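Local coordinates for Non-structural polyprotein (Sindbis virus, PDB 4GUA) that probably cleaves the viral replicase precursor through its nsP2 cysteine protease and carries a macro domain and a zinc-binding domain of nsP3, at residues 59-71 with 139-151. Numbering follows the deposited sequence.
Sequences ICIKFFGMDLTSG and ISAQHNLVPVNRN. With SO4 (sulfate ion), chain F.
Asn-149 and Asp-67 join segments 139-151 and 59-71 as a pair, a good example of how the loop following a helix can be tied to a coil without regular structure by polar side chains that bond both backbone and side-chain groups. The amide of Asn-149 works at both ends: OD1 takes the backbone N-H of Asp-67 (3.0 Å), while ND2 gives a nearly straight bond to Asp-67 OD1 (2.9 Å). That donor descends on the carboxylate from above its plane, the amide and carboxylate planes being almost perpendicular. Asp-67 OD1 also receives Thr-69 N, making an Asx turn, and the hydroxyl of Thr-69 on its syn lone pair, so three donors grip one oxygen and fix the carboxylate's rotation. Asn-149 ND2 further donates to O4 of a sulfate ion (2.8 Å), which probably comes from the crystallisation liquor.

Between these residues and the helix, Val-148 N bonds to Gly-65 O (3.1 Å, 176°). Gly-65, with positive phi, is where the chain turns out of helix 52-64. The contact thus ties the C-terminal end of that helix to the coil linking strands 136-137 and 151-152, within the range of the peptidase family C9 sequence. One turn back, Asn-144 ND2 donates to Lys-62 O from above the carbonyl plane and also bonds Leu-129 O. The bends of Lys-62 at chi2 and chi4 bring NZ round to Asn-144 O (3.0 Å).

Apolar contacts fill in between and beyond the polar ones. Ile-139 CD1 sits over one face of the Phe-63 ring in a CH-pi contact, 3.7 Å from its centroid, while its CB meets Phe-63 CZ. Ile-61 CD1 rests against Pro-147 CB (3.9 Å), and Phe-238 of helix 237-257 touches both residues.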
# COMPACT_ATOMS: atom_id res chain seq x y z
N ILE A 59 15.15 -7.93 13.27
CA ILE A 59 16.52 -8.10 13.74
C ILE A 59 17.48 -7.32 12.86
O ILE A 59 18.45 -6.74 13.34
CB ILE A 59 16.92 -9.58 13.76
CG1 ILE A 59 16.11 -10.32 14.82
CG2 ILE A 59 18.41 -9.73 14.07
CD1 ILE A 59 16.00 -11.80 14.58
N CYS A 60 17.19 -7.30 11.57
CA CYS A 60 18.01 -6.57 10.63
C CYS A 60 17.96 -5.07 10.98
O CYS A 60 18.99 -4.41 11.09
CB CYS A 60 17.51 -6.81 9.20
SG CYS A 60 18.52 -6.05 7.92
N ILE A 61 16.75 -4.55 11.19
CA ILE A 61 16.62 -3.14 11.54
C ILE A 61 17.35 -2.85 12.85
O ILE A 61 18.02 -1.83 12.98
CB ILE A 61 15.16 -2.72 11.72
CG1 ILE A 61 14.38 -2.90 10.42
CG2 ILE A 61 15.09 -1.26 12.17
CD1 ILE A 61 12.91 -2.55 10.56
N LYS A 62 17.22 -3.74 13.81
CA LYS A 62 17.80 -3.51 15.12
C LYS A 62 19.33 -3.49 15.12
O LYS A 62 19.93 -2.66 15.78
CB LYS A 62 17.28 -4.53 16.13
CG LYS A 62 15.95 -4.15 16.75
CD LYS A 62 16.08 -2.87 17.57
CE LYS A 62 14.75 -2.30 17.95
NZ LYS A 62 14.17 -1.57 16.80
N PHE A 63 19.96 -4.41 14.39
CA PHE A 63 21.42 -4.44 14.32
C PHE A 63 22.04 -3.45 13.33
O PHE A 63 23.02 -2.78 13.65
CB PHE A 63 21.91 -5.86 14.00
CG PHE A 63 21.98 -6.76 15.20
CD1 PHE A 63 20.89 -7.51 15.59
CD2 PHE A 63 23.14 -6.84 15.95
CE1 PHE A 63 20.95 -8.33 16.70
CE2 PHE A 63 23.21 -7.66 17.06
CZ PHE A 63 22.11 -8.40 17.44
N PHE A 64 21.52 -3.43 12.11
CA PHE A 64 22.08 -2.62 11.04
C PHE A 64 21.34 -1.31 10.71
O PHE A 64 21.73 -0.58 9.80
CB PHE A 64 22.24 -3.48 9.79
CG PHE A 64 22.87 -4.82 10.08
CD1 PHE A 64 24.14 -4.89 10.63
CD2 PHE A 64 22.20 -5.99 9.82
CE1 PHE A 64 24.73 -6.10 10.91
CE2 PHE A 64 22.79 -7.21 10.09
CZ PHE A 64 24.05 -7.26 10.64
N GLY A 65 20.27 -1.01 11.44
CA GLY A 65 19.50 0.20 11.20
C GLY A 65 18.84 0.31 9.82
O GLY A 65 18.53 1.41 9.37
N MET A 66 18.63 -0.82 9.16
CA MET A 66 17.93 -0.86 7.88
C MET A 66 17.09 -2.13 7.78
O MET A 66 17.36 -3.12 8.46
CB MET A 66 18.92 -0.82 6.73
CG MET A 66 19.56 0.55 6.54
SD MET A 66 20.82 0.55 5.25
CE MET A 66 21.56 -1.03 5.59
N ASP A 67 16.06 -2.11 6.94
CA ASP A 67 15.20 -3.28 6.81
C ASP A 67 15.71 -4.19 5.68
O ASP A 67 16.73 -3.91 5.06
CB ASP A 67 13.73 -2.88 6.62
CG ASP A 67 13.41 -2.40 5.22
OD1 ASP A 67 14.31 -2.44 4.36
OD2 ASP A 67 12.26 -1.96 4.98
N LEU A 68 15.01 -5.28 5.45
CA LEU A 68 15.49 -6.34 4.55
C LEU A 68 15.60 -5.91 3.09
O LEU A 68 16.26 -6.59 2.30
CB LEU A 68 14.58 -7.57 4.67
CG LEU A 68 14.66 -8.27 6.03
CD1 LEU A 68 13.64 -9.40 6.12
CD2 LEU A 68 16.07 -8.79 6.31
N THR A 69 14.95 -4.82 2.71
CA THR A 69 15.02 -4.38 1.32
C THR A 69 16.41 -3.83 1.02
O THR A 69 16.75 -3.60 -0.13
CB THR A 69 13.96 -3.32 0.97
OG1 THR A 69 14.18 -2.15 1.74
CG2 THR A 69 12.57 -3.86 1.25
N SER A 70 17.19 -3.63 2.07
CA SER A 70 18.58 -3.23 1.91
C SER A 70 19.38 -4.32 1.20
O SER A 70 20.36 -4.04 0.51
CB SER A 70 19.21 -2.97 3.28
OG SER A 70 19.35 -4.19 4.00
N GLY A 71 18.96 -5.57 1.38
CA GLY A 71 19.66 -6.71 0.81
C GLY A 71 20.68 -7.34 1.75
O GLY A 71 21.35 -8.32 1.38
N ILE A 139 23.30 -5.20 21.59
CA ILE A 139 21.98 -5.10 21.00
C ILE A 139 20.95 -4.65 22.04
O ILE A 139 20.90 -5.17 23.16
CB ILE A 139 21.57 -6.46 20.36
CG1 ILE A 139 20.17 -6.39 19.76
CG2 ILE A 139 21.62 -7.56 21.39
CD1 ILE A 139 20.05 -5.45 18.60
N SER A 140 20.14 -3.67 21.66
CA SER A 140 19.14 -3.09 22.55
C SER A 140 17.84 -2.82 21.80
O SER A 140 17.85 -2.32 20.68
CB SER A 140 19.64 -1.79 23.16
OG SER A 140 18.57 -1.10 23.79
N ALA A 141 16.72 -3.14 22.43
CA ALA A 141 15.42 -2.92 21.81
C ALA A 141 15.05 -1.44 21.78
O ALA A 141 14.08 -1.05 21.13
CB ALA A 141 14.35 -3.71 22.55
N GLN A 142 15.83 -0.61 22.47
CA GLN A 142 15.49 0.81 22.61
C GLN A 142 16.17 1.71 21.59
O GLN A 142 16.01 2.93 21.64
CB GLN A 142 15.83 1.27 24.03
CG GLN A 142 14.99 0.57 25.08
CD GLN A 142 15.43 0.89 26.48
OE1 GLN A 142 15.40 2.05 26.90
NE2 GLN A 142 15.82 -0.13 27.22
N HIS A 143 16.90 1.11 20.66
CA HIS A 143 17.66 1.85 19.67
C HIS A 143 17.40 1.33 18.26
O HIS A 143 16.84 0.26 18.09
CB HIS A 143 19.14 1.78 20.00
CG HIS A 143 19.49 2.48 21.28
ND1 HIS A 143 20.15 3.68 21.31
CD2 HIS A 143 19.25 2.15 22.57
CE1 HIS A 143 20.31 4.07 22.56
NE2 HIS A 143 19.77 3.16 23.35
N ASN A 144 17.82 2.10 17.25
CA ASN A 144 17.49 1.79 15.87
C ASN A 144 15.99 1.50 15.74
O ASN A 144 15.58 0.48 15.18
CB ASN A 144 18.32 0.62 15.36
CG ASN A 144 19.73 1.03 14.98
OD1 ASN A 144 20.10 2.20 15.11
ND2 ASN A 144 20.53 0.07 14.52
N LEU A 145 15.18 2.43 16.26
CA LEU A 145 13.73 2.30 16.29
C LEU A 145 13.07 2.49 14.91
O LEU A 145 12.01 1.93 14.65
CB LEU A 145 13.14 3.29 17.31
CG LEU A 145 13.63 3.09 18.76
CD1 LEU A 145 13.09 4.14 19.69
CD2 LEU A 145 13.25 1.73 19.29
N VAL A 146 13.68 3.28 14.04
CA VAL A 146 13.16 3.42 12.69
C VAL A 146 14.24 3.03 11.69
O VAL A 146 15.39 3.45 11.81
CB VAL A 146 12.72 4.88 12.41
CG1 VAL A 146 12.03 4.97 11.06
CG2 VAL A 146 11.79 5.38 13.49
N PRO A 147 13.87 2.24 10.68
CA PRO A 147 14.84 1.88 9.64
C PRO A 147 15.11 3.09 8.76
O PRO A 147 14.15 3.70 8.28
CB PRO A 147 14.11 0.79 8.86
CG PRO A 147 12.68 1.15 9.00
CD PRO A 147 12.52 1.73 10.38
N VAL A 148 16.37 3.40 8.49
CA VAL A 148 16.68 4.66 7.82
C VAL A 148 16.45 4.58 6.31
O VAL A 148 16.33 5.60 5.63
CB VAL A 148 18.13 5.12 8.09
CG1 VAL A 148 19.13 4.24 7.34
CG2 VAL A 148 18.31 6.56 7.70
N ASN A 149 16.36 3.36 5.79
CA ASN A 149 16.28 3.16 4.35
C ASN A 149 14.85 3.09 3.82
O ASN A 149 14.65 2.91 2.62
CB ASN A 149 17.01 1.88 3.95
CG ASN A 149 16.32 0.64 4.48
OD1 ASN A 149 15.97 0.56 5.66
ND2 ASN A 149 16.09 -0.33 3.60
N ARG A 150 13.87 3.24 4.70
CA ARG A 150 12.47 3.04 4.34
C ARG A 150 11.71 4.35 4.15
O ARG A 150 11.78 5.25 4.99
CB ARG A 150 11.77 2.20 5.41
CG ARG A 150 10.27 2.05 5.23
CD ARG A 150 9.74 0.85 6.01
NE ARG A 150 8.28 0.73 5.96
CZ ARG A 150 7.60 0.19 4.95
NH1 ARG A 150 8.24 -0.30 3.89
NH2 ARG A 150 6.29 0.13 4.99
N ASN A 151 10.97 4.45 3.05
CA ASN A 151 9.99 5.53 2.92
C ASN A 151 8.71 5.07 3.60
O ASN A 151 8.09 4.10 3.17
CB ASN A 151 9.73 5.87 1.45
CG ASN A 151 10.80 6.79 0.87
OD1 ASN A 151 11.64 7.34 1.60
ND2 ASN A 151 10.77 6.97 -0.45
S SO4 F . 17.15 0.65 0.25
O1 SO4 F . 17.23 1.95 -0.42
O2 SO4 F . 17.28 -0.42 -0.74
O3 SO4 F . 18.24 0.54 1.22
O4 SO4 F . 15.86 0.53 0.92